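Local coordinates for protein S-adenosyl-L-methionine-dependent 2-deoxy-scyllo-inosamine dehydrogenase (PDB 4M7S) that catalyses the S-adenosylmethionine-dependent radical two-electron oxidation of 2-deoxy-scyllo-inosamine to amino-dideoxy-scyllo-inosose in butirosin biosynthesis, using two [4Fe-4S] clusters, at residues M7-V12 / F59-E64; P87-N92 / Q110-T115. One frame throughout, in Å; residues are numbered along the deposited sequence. Where two conformers were deposited one is given.

Interaction 1: residues M7-V12 / F59-E64; sequences MIEVEV and FHFYGE. With SF4 (iron/sulfur cluster), chain C.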
HETATM    1  N   MSE A   7      -3.955  -3.496   6.456  1.00 25.23           N
HETATM    2  CA  MSE A   7      -3.528  -3.498   5.055  1.00 24.07           C
HETATM    3  C   MSE A   7      -2.056  -3.119   4.997  1.00 25.57           C
HETATM    4  O   MSE A   7      -1.609  -2.201   5.700  1.00 24.29           O
HETATM    5  CB  MSE A   7      -4.367  -2.523   4.215  1.00 24.36           C
HETATM    6  CG  MSE A   7      -3.715  -2.107   2.871  1.00 56.22           C
HETATM    7 SE   MSE A   7      -3.650  -3.494   1.456  1.00 69.69          SE
HETATM    8  CE  MSE A   7      -5.478  -3.291   0.777  1.00 51.64           C
ATOM      9  N   ILE A   8      -1.289  -3.850   4.197  1.00 22.59           N
ATOM     10  CA  ILE A   8       0.085  -3.455   3.937  1.00 24.74           C
ATOM     11  C   ILE A   8       0.299  -3.342   2.433  1.00 23.64           C
ATOM     12  O   ILE A   8      -0.069  -4.250   1.680  1.00 24.53           O
ATOM     13  CB  ILE A   8       1.113  -4.414   4.580  1.00 25.76           C
ATOM     14  CG1 ILE A   8       2.536  -3.984   4.216  1.00 28.24           C
ATOM     15  CG2 ILE A   8       0.871  -5.867   4.155  1.00 25.57           C
ATOM     16  CD1 ILE A   8       3.584  -4.579   5.122  1.00 29.92           C
ATOM     17  N   GLU A   9       0.875  -2.217   2.003  1.00 22.24           N
ATOM     18  CA  GLU A   9       1.125  -1.961   0.589  1.00 26.06           C
ATOM     19  C   GLU A   9       2.607  -2.096   0.334  1.00 26.80           C
ATOM     20  O   GLU A   9       3.404  -1.400   0.965  1.00 27.16           O
ATOM     21  CB  GLU A   9       0.709  -0.537   0.210  1.00 28.12           C
ATOM     22  CG  GLU A   9      -0.680  -0.396  -0.354  1.00 34.55           C
ATOM     23  CD  GLU A   9      -0.983   1.031  -0.765  1.00 37.20           C
ATOM     24  OE1 GLU A   9      -0.090   1.675  -1.349  1.00 38.25           O
ATOM     25  OE2 GLU A   9      -2.101   1.509  -0.490  1.00 40.96           O
ATOM     26  N   VAL A  10       2.977  -2.982  -0.589  1.00 22.19           N
ATOM     27  CA  VAL A  10       4.383  -3.268  -0.853  1.00 23.13           C
ATOM     28  C   VAL A  10       4.789  -2.805  -2.256  1.00 27.84           C
ATOM     29  O   VAL A  10       4.252  -3.288  -3.260  1.00 30.36           O
ATOM     30  CB  VAL A  10       4.669  -4.759  -0.693  1.00 25.53           C
ATOM     31  CG1 VAL A  10       6.165  -5.033  -0.766  1.00 26.62           C
ATOM     32  CG2 VAL A  10       4.123  -5.258   0.649  1.00 25.17           C
ATOM     33  N   GLU A  11       5.735  -1.874  -2.325  1.00 22.30           N
ATOM     34  CA  GLU A  11       6.249  -1.412  -3.610  1.00 24.85           C
ATOM     35  C   GLU A  11       7.221  -2.439  -4.202  1.00 25.59           C
ATOM     36  O   GLU A  11       8.442  -2.243  -4.168  1.00 25.10           O
ATOM     37  CB  GLU A  11       6.947  -0.058  -3.441  1.00 26.59           C
ATOM     38  CG  GLU A  11       7.164   0.714  -4.735  1.00 28.31           C
ATOM     39  CD  GLU A  11       7.858   2.049  -4.510  1.00 34.94           C
ATOM     40  OE1 GLU A  11       8.637   2.171  -3.527  1.00 31.99           O
ATOM     41  OE2 GLU A  11       7.612   2.976  -5.314  1.00 40.64           O
ATOM     42  N   VAL A  12       6.691  -3.534  -4.746  1.00 21.71           N
ATOM     43  CA  VAL A  12       7.559  -4.568  -5.335  1.00 22.47           C
ATOM     44  C   VAL A  12       8.278  -4.062  -6.595  1.00 23.49           C
ATOM     45  O   VAL A  12       9.274  -4.635  -7.031  1.00 27.41           O
ATOM     46  CB  VAL A  12       6.802  -5.888  -5.603  1.00 22.66           C
ATOM     47  CG1 VAL A  12       6.151  -6.385  -4.313  1.00 21.93           C
ATOM     48  CG2 VAL A  12       5.745  -5.701  -6.699  1.00 22.92           C
ATOM     49  N   PHE A  59       0.380  -4.847  -3.808  1.00 26.50           N
ATOM     50  CA  PHE A  59       1.723  -4.869  -4.394  1.00 27.49           C
ATOM     51  C   PHE A  59       2.053  -3.637  -5.229  1.00 33.00           C
ATOM     52  O   PHE A  59       2.889  -3.696  -6.149  1.00 33.02           O
ATOM     53  CB  PHE A  59       1.880  -6.115  -5.260  1.00 25.25           C
ATOM     54  CG  PHE A  59       1.580  -7.381  -4.529  1.00 25.32           C
ATOM     55  CD1 PHE A  59       2.582  -8.048  -3.830  1.00 26.77           C
ATOM     56  CD2 PHE A  59       0.293  -7.896  -4.510  1.00 26.03           C
ATOM     57  CE1 PHE A  59       2.313  -9.216  -3.149  1.00 24.44           C
ATOM     58  CE2 PHE A  59       0.008  -9.066  -3.810  1.00 25.48           C
ATOM     59  CZ  PHE A  59       1.023  -9.729  -3.137  1.00 24.33           C
ATOM     60  N   HIS A  60       1.420  -2.507  -4.876  0.52 30.37           N
ATOM     61  CA  HIS A  60       1.399  -1.255  -5.671  0.52 31.39           C
ATOM     62  C   HIS A  60       1.534   0.000  -4.784  0.52 33.36           C
ATOM     63  O   HIS A  60       0.643   0.271  -3.975  0.52 38.82           O
ATOM     64  CB  HIS A  60       0.052  -1.184  -6.411  0.52 29.29           C
ATOM     65  CG  HIS A  60      -0.134   0.028  -7.282  0.52 30.68           C
ATOM     66  ND1 HIS A  60      -0.625  -0.058  -8.567  0.52 31.14           N
ATOM     67  CD2 HIS A  60       0.059   1.348  -7.045  0.52 31.95           C
ATOM     68  CE1 HIS A  60      -0.701   1.152  -9.094  0.52 32.39           C
ATOM     69  NE2 HIS A  60      -0.292   2.023  -8.192  0.52 35.46           N
ATOM     70  N   PHE A  61       2.600   0.791  -4.940  1.00 32.01           N
ATOM     71  CA  PHE A  61       2.696   2.024  -4.161  1.00 30.25           C
ATOM     72  C   PHE A  61       2.375   3.096  -5.186  1.00 31.25           C
ATOM     73  O   PHE A  61       1.261   3.638  -5.208  1.00 32.75           O
ATOM     74  CB  PHE A  61       4.086   2.215  -3.541  1.00 30.38           C
ATOM     75  CG  PHE A  61       4.219   3.457  -2.714  1.00 27.58           C
ATOM     76  CD1 PHE A  61       3.120   3.977  -2.029  1.00 27.72           C
ATOM     77  CD2 PHE A  61       5.436   4.123  -2.631  1.00 26.73           C
ATOM     78  CE1 PHE A  61       3.227   5.132  -1.279  1.00 26.88           C
ATOM     79  CE2 PHE A  61       5.559   5.289  -1.875  1.00 30.04           C
ATOM     80  CZ  PHE A  61       4.445   5.799  -1.199  1.00 29.72           C
ATOM     81  N   TYR A  62       3.331   3.381  -6.062  1.00 28.59           N
ATOM     82  CA  TYR A  62       3.057   4.267  -7.197  1.00 29.20           C
ATOM     83  C   TYR A  62       3.623   3.679  -8.483  1.00 32.14           C
ATOM     84  O   TYR A  62       3.957   4.401  -9.434  1.00 35.18           O
ATOM     85  CB  TYR A  62       3.604   5.663  -6.952  1.00 30.89           C
ATOM     86  CG  TYR A  62       2.727   6.509  -6.059  1.00 34.81           C
ATOM     87  CD1 TYR A  62       1.673   7.248  -6.584  1.00 33.88           C
ATOM     88  CD2 TYR A  62       2.948   6.561  -4.690  1.00 35.40           C
ATOM     89  CE1 TYR A  62       0.868   8.027  -5.768  1.00 36.45           C
ATOM     90  CE2 TYR A  62       2.148   7.333  -3.863  1.00 33.76           C
ATOM     91  CZ  TYR A  62       1.110   8.058  -4.407  1.00 38.16           C
ATOM     92  OH  TYR A  62       0.325   8.823  -3.580  1.00 41.30           O
ATOM     93  N   GLY A  63       3.731   2.357  -8.499  1.00 32.77           N
ATOM     94  CA  GLY A  63       4.211   1.648  -9.671  1.00 33.85           C
ATOM     95  C   GLY A  63       3.207   0.603 -10.108  1.00 31.05           C
ATOM     96  O   GLY A  63       2.229   0.337  -9.403  1.00 31.87           O
ATOM     97  N   GLU A  64       3.448   0.014 -11.277  1.00 25.69           N
ATOM     98  CA  GLU A  64       2.574  -1.012 -11.827  1.00 20.17           C
ATOM     99  C   GLU A  64       3.094  -2.386 -11.422  1.00 18.81           C
ATOM    100  O   GLU A  64       4.189  -2.779 -11.841  1.00 21.93           O
ATOM    101  CB  GLU A  64       2.555  -0.894 -13.357  1.00 19.49           C
ATOM    102  CG  GLU A  64       1.770  -1.989 -14.045  1.00 19.99           C
ATOM    103  CD  GLU A  64       0.368  -2.160 -13.458  1.00 22.64           C
ATOM    104  OE1 GLU A  64      -0.067  -3.323 -13.295  1.00 21.59           O
ATOM    105  OE2 GLU A  64      -0.300  -1.135 -13.181  1.00 23.92           O
TER
HETATM  106 FE1  SF4 C 502       0.808   4.749 -13.184  1.00 28.73          FE
HETATM  107 FE2  SF4 C 502      -0.997   6.592 -13.842  1.00 28.21          FE
HETATM  108 FE3  SF4 C 502       0.323   6.830 -11.549  1.00 31.04          FE
HETATM  109 FE4  SF4 C 502      -1.503   4.840 -11.803  1.00 32.45          FE
HETATM  110  S1  SF4 C 502      -1.939   7.094 -11.788  1.00 29.64           S
HETATM  111  S2  SF4 C 502       0.591   4.634 -10.902  1.00 32.88           S
HETATM  112  S3  SF4 C 502      -1.279   4.316 -14.038  1.00 28.53           S
HETATM  113  S4  SF4 C 502       1.256   6.969 -13.660  1.00 26.58           S
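Glu11 brings its aliphatic stem and carboxylate against Phe61, with CG 3.6 Å from Phe61 CB and OE2 3.6 Å from ring atom CD2. The carboxylate carbon lies at the edge of the Phe61 ring, near its plane, and the two flat groups are turned 84° to each other. CG is anti to the backbone N of Glu11 (chi1 -163°), and the extended chain beyond it carries the carboxylate to the CD2 edge of the ring; OE1 accepts a hydrogen bond from the backbone N of Val180. One face of the Phe61 ring is covered by Tyr62 CD2. Here the C-terminal end of strand 7-10 and the turn after it meet the loop that follows strand 56-58, its parallel neighbour in the radical SAM partial barrel. Tyr62-Gly63-Glu64 occupies the place of the GGE motif of this superfamily, and Tyr62 O is 3.7 Å from S2 of the [4Fe-4S] cluster in the pocket of Cys16, Cys20 and Cys23. No hydrogen bond joins the segments, but Phe59 CA approaches Val10 O at 3.2 Å. That oxygen also takes a weak bond from Val12 N in an inverse gamma turn centred on Glu11. Val12 CG1 meets the Phe59 ring edge 4.0 Å from CD1, and Tyr41 of helix 38-50 touches both side chains.

Interaction 2: residues P87-N92 / Q110-T115; sequences PIIYTN and QKFIVT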
ATOM      1  N   PRO A  87      -4.389 -11.225  -0.666  1.00 23.61           N
ATOM      2  CA  PRO A  87      -3.592 -10.559  -1.700  1.00 22.12           C
ATOM      3  C   PRO A  87      -4.469  -9.877  -2.749  1.00 23.76           C
ATOM      4  O   PRO A  87      -5.360 -10.513  -3.314  1.00 25.09           O
ATOM      5  CB  PRO A  87      -2.805 -11.719  -2.346  1.00 21.52           C
ATOM      6  CG  PRO A  87      -2.957 -12.898  -1.391  1.00 21.72           C
ATOM      7  CD  PRO A  87      -4.305 -12.692  -0.772  1.00 22.25           C
ATOM      8  N   ILE A  88      -4.213  -8.592  -2.990  1.00 22.70           N
ATOM      9  CA  ILE A  88      -4.996  -7.804  -3.931  1.00 27.34           C
ATOM     10  C   ILE A  88      -4.059  -7.153  -4.933  1.00 23.65           C
ATOM     11  O   ILE A  88      -3.026  -6.607  -4.546  1.00 25.95           O
ATOM     12  CB  ILE A  88      -5.722  -6.643  -3.227  1.00 30.93           C
ATOM     13  CG1 ILE A  88      -6.449  -7.122  -1.970  1.00 36.09           C
ATOM     14  CG2 ILE A  88      -6.667  -5.932  -4.205  1.00 30.33           C
ATOM     15  CD1 ILE A  88      -7.564  -8.087  -2.246  1.00 39.53           C
ATOM     16  N   ILE A  89      -4.418  -7.190  -6.213  1.00 21.24           N
ATOM     17  CA  ILE A  89      -3.651  -6.463  -7.222  1.00 20.63           C
ATOM     18  C   ILE A  89      -4.372  -5.172  -7.618  1.00 23.41           C
ATOM     19  O   ILE A  89      -5.535  -5.206  -8.034  1.00 26.51           O
ATOM     20  CB  ILE A  89      -3.431  -7.304  -8.499  1.00 24.39           C
ATOM     21  CG1 ILE A  89      -2.445  -8.444  -8.241  1.00 25.15           C
ATOM     22  CG2 ILE A  89      -2.903  -6.417  -9.642  1.00 23.68           C
ATOM     23  CD1 ILE A  89      -1.009  -7.985  -8.157  1.00 21.83           C
ATOM     24  N   TYR A  90      -3.691  -4.038  -7.482  1.00 20.83           N
ATOM     25  CA  TYR A  90      -4.182  -2.794  -8.054  1.00 23.88           C
ATOM     26  C   TYR A  90      -3.343  -2.530  -9.309  1.00 25.87           C
ATOM     27  O   TYR A  90      -2.119  -2.394  -9.225  1.00 24.75           O
ATOM     28  CB  TYR A  90      -4.029  -1.652  -7.059  1.00 25.01           C
ATOM     29  CG  TYR A  90      -4.867  -1.789  -5.794  1.00 32.28           C
ATOM     30  CD1 TYR A  90      -4.481  -2.635  -4.761  1.00 36.10           C
ATOM     31  CD2 TYR A  90      -6.028  -1.052  -5.631  1.00 37.09           C
ATOM     32  CE1 TYR A  90      -5.235  -2.746  -3.597  1.00 39.90           C
ATOM     33  CE2 TYR A  90      -6.787  -1.151  -4.472  1.00 42.70           C
ATOM     34  CZ  TYR A  90      -6.386  -2.001  -3.464  1.00 44.74           C
ATOM     35  OH  TYR A  90      -7.139  -2.105  -2.316  1.00 50.72           O
ATOM     36  N   THR A  91      -3.990  -2.468 -10.469  1.00 25.51           N
ATOM     37  CA  THR A  91      -3.244  -2.400 -11.727  1.00 25.32           C
ATOM     38  C   THR A  91      -3.909  -1.472 -12.746  1.00 23.86           C
ATOM     39  O   THR A  91      -5.128  -1.325 -12.729  1.00 26.32           O
ATOM     40  CB  THR A  91      -3.084  -3.820 -12.324  1.00 23.46           C
ATOM     41  OG1 THR A  91      -2.378  -3.750 -13.569  1.00 22.04           O
ATOM     42  CG2 THR A  91      -4.455  -4.476 -12.542  1.00 23.07           C
ATOM     43  N   ASN A  92      -3.124  -0.842 -13.627  1.00 23.52           N
ATOM     44  CA  ASN A  92      -3.722  -0.066 -14.714  1.00 25.88           C
ATOM     45  C   ASN A  92      -4.289  -0.957 -15.812  1.00 27.31           C
ATOM     46  O   ASN A  92      -4.954  -0.471 -16.730  1.00 28.10           O
ATOM     47  CB  ASN A  92      -2.769   0.987 -15.311  1.00 27.71           C
ATOM     48  CG  ASN A  92      -1.473   0.394 -15.839  1.00 24.52           C
ATOM     49  OD1 ASN A  92      -1.438  -0.738 -16.339  1.00 25.50           O
ATOM     50  ND2 ASN A  92      -0.387   1.160 -15.715  1.00 25.45           N
ATOM     51  N   GLN A 110      -6.653 -12.678  -4.710  1.00 23.77           N
ATOM     52  CA  GLN A 110      -8.090 -12.836  -4.527  1.00 26.97           C
ATOM     53  C   GLN A 110      -8.889 -11.733  -5.216  1.00 31.41           C
ATOM     54  O   GLN A 110     -10.100 -11.853  -5.393  1.00 35.61           O
ATOM     55  CB  GLN A 110      -8.431 -12.894  -3.037  1.00 29.17           C
ATOM     56  CG  GLN A 110      -7.872 -14.132  -2.344  1.00 30.98           C
ATOM     57  CD  GLN A 110      -8.177 -14.159  -0.872  1.00 36.29           C
ATOM     58  OE1 GLN A 110      -9.079 -13.468  -0.406  1.00 37.28           O
ATOM     59  NE2 GLN A 110      -7.422 -14.962  -0.121  1.00 38.49           N
ATOM     60  N   LYS A 111      -8.220 -10.655  -5.603  1.00 29.15           N
ATOM     61  CA  LYS A 111      -8.933  -9.555  -6.237  1.00 28.64           C
ATOM     62  C   LYS A 111      -8.027  -8.707  -7.117  1.00 24.57           C
ATOM     63  O   LYS A 111      -6.897  -8.391  -6.739  1.00 23.74           O
ATOM     64  CB  LYS A 111      -9.612  -8.685  -5.178  1.00 32.94           C
ATOM     65  CG  LYS A 111     -10.665  -7.731  -5.713  1.00 37.21           C
ATOM     66  CD  LYS A 111     -11.568  -7.309  -4.569  1.00 44.75           C
ATOM     67  CE  LYS A 111     -12.559  -6.232  -4.972  1.00 49.68           C
ATOM     68  NZ  LYS A 111     -13.336  -5.684  -3.811  1.00 49.69           N
ATOM     69  N   PHE A 112      -8.537  -8.354  -8.296  1.00 25.09           N
ATOM     70  CA  PHE A 112      -7.879  -7.410  -9.188  1.00 25.86           C
ATOM     71  C   PHE A 112      -8.721  -6.139  -9.279  1.00 25.94           C
ATOM     72  O   PHE A 112      -9.908  -6.189  -9.615  1.00 27.11           O
ATOM     73  CB  PHE A 112      -7.723  -8.010 -10.589  1.00 26.60           C
ATOM     74  CG  PHE A 112      -6.887  -9.270 -10.633  1.00 27.85           C
ATOM     75  CD1 PHE A 112      -7.464 -10.513 -10.412  1.00 34.05           C
ATOM     76  CD2 PHE A 112      -5.526  -9.207 -10.918  1.00 24.68           C
ATOM     77  CE1 PHE A 112      -6.692 -11.683 -10.468  1.00 35.80           C
ATOM     78  CE2 PHE A 112      -4.745 -10.373 -10.976  1.00 26.75           C
ATOM     79  CZ  PHE A 112      -5.331 -11.608 -10.752  1.00 30.61           C
ATOM     80  N   ILE A 113      -8.105  -5.007  -8.960  1.00 26.52           N
ATOM     81  CA  ILE A 113      -8.752  -3.714  -9.111  1.00 30.05           C
ATOM     82  C   ILE A 113      -8.097  -3.084 -10.318  1.00 29.02           C
ATOM     83  O   ILE A 113      -6.950  -2.647 -10.235  1.00 26.27           O
ATOM     84  CB  ILE A 113      -8.492  -2.785  -7.913  1.00 30.62           C
ATOM     85  CG1 ILE A 113      -8.676  -3.520  -6.582  1.00 33.39           C
ATOM     86  CG2 ILE A 113      -9.360  -1.528  -8.008  1.00 30.78           C
ATOM     87  CD1 ILE A 113     -10.064  -4.012  -6.347  1.00 36.51           C
ATOM     88  N   VAL A 114      -8.803  -3.047 -11.441  1.00 30.38           N
ATOM     89  CA  VAL A 114      -8.212  -2.499 -12.655  1.00 33.18           C
ATOM     90  C   VAL A 114      -8.669  -1.062 -12.867  1.00 36.79           C
ATOM     91  O   VAL A 114      -9.866  -0.773 -12.824  1.00 38.70           O
ATOM     92  CB  VAL A 114      -8.575  -3.332 -13.904  1.00 35.92           C
ATOM     93  CG1 VAL A 114      -7.916  -2.738 -15.136  1.00 36.49           C
ATOM     94  CG2 VAL A 114      -8.153  -4.780 -13.722  1.00 34.77           C
ATOM     95  N   THR A 115      -7.713  -0.168 -13.095  1.00 39.40           N
ATOM     96  CA  THR A 115      -8.032   1.222 -13.390  1.00 46.81           C
ATOM     97  C   THR A 115      -7.497   1.632 -14.759  1.00 49.41           C
ATOM     98  O   THR A 115      -6.288   1.763 -14.946  1.00 44.93           O
ATOM     99  CB  THR A 115      -7.456   2.172 -12.321  1.00 51.70           C
ATOM    100  OG1 THR A 115      -7.627   1.594 -11.023  1.00 54.42           O
ATOM    101  CG2 THR A 115      -8.165   3.521 -12.361  1.00 55.63           C
TER
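Ile113 lies over one face of the Tyr90 ring: its CG1 stands 3.6 Å above the ring plane, offset toward the rim formed by CD2 and CE2, in a CH-pi contact. The two side chains leave neighbouring strands on the same face of the sheet and stay alongside each other. For Tyr90, chi1 of -65° puts CG anti to the carbonyl carbon, and chi2 of 78° turns a ring face to Ile113. The Phe112 ring, on the other face of the sheet, meets Ile89 obliquely, with CD2 3.7 Å from Ile89 CB, and is also touched by Leu101, Leu104 and Thr105 of helix 98-107. Thr91 and Val114 continue this face, their CG2 methyls 3.9 Å apart, while Ile88 packs CD1 on Lys111 CB and CG2 on Ile113 CG1 on the Tyr90 face. Between the strands, Ile89 N donates to Lys111 O, and Ile89 O accepts from Ile113 N at 2.7 Å. Thr91 N likewise bonds Ile113 O, Thr91 O accepts from Thr115 N, and Gln110 N closes the start of the pairing on Pro87 O. The strand axes lie 4.7 Å apart and 12° from parallel. The two strands, joined by helix 98-107, form a beta-alpha-beta crossover unit of the radical SAM partial TIM barrel, and directly after the first strand comes Asn92, part of the cluster pocket.

Strand 56-58 lies between strands 7-10 and 86-91 in the common sheet, so the loop 59-64 of interaction 1 passes directly beside the first strand of interaction 2. Phe59 CD2 packs 3.6 Å from Ile88 O. Further on, His60 ND1, in the conformer described, is 2.9 Å from Tyr90 O, a probable hydrogen bond, and Glu64 OE2 accepts the backbone N of Asn92 at 2.9 Å. Both contacts also approach the cluster in the pocket of Cys16, Cys20 and Cys23: His60 NE2, in the same conformer, is 3.9 Å from sulfur S2, and the Asn92 side chain comes within about 4 Å of the cluster, nearest atoms. The centres of the two contacts are about 11 Å apart.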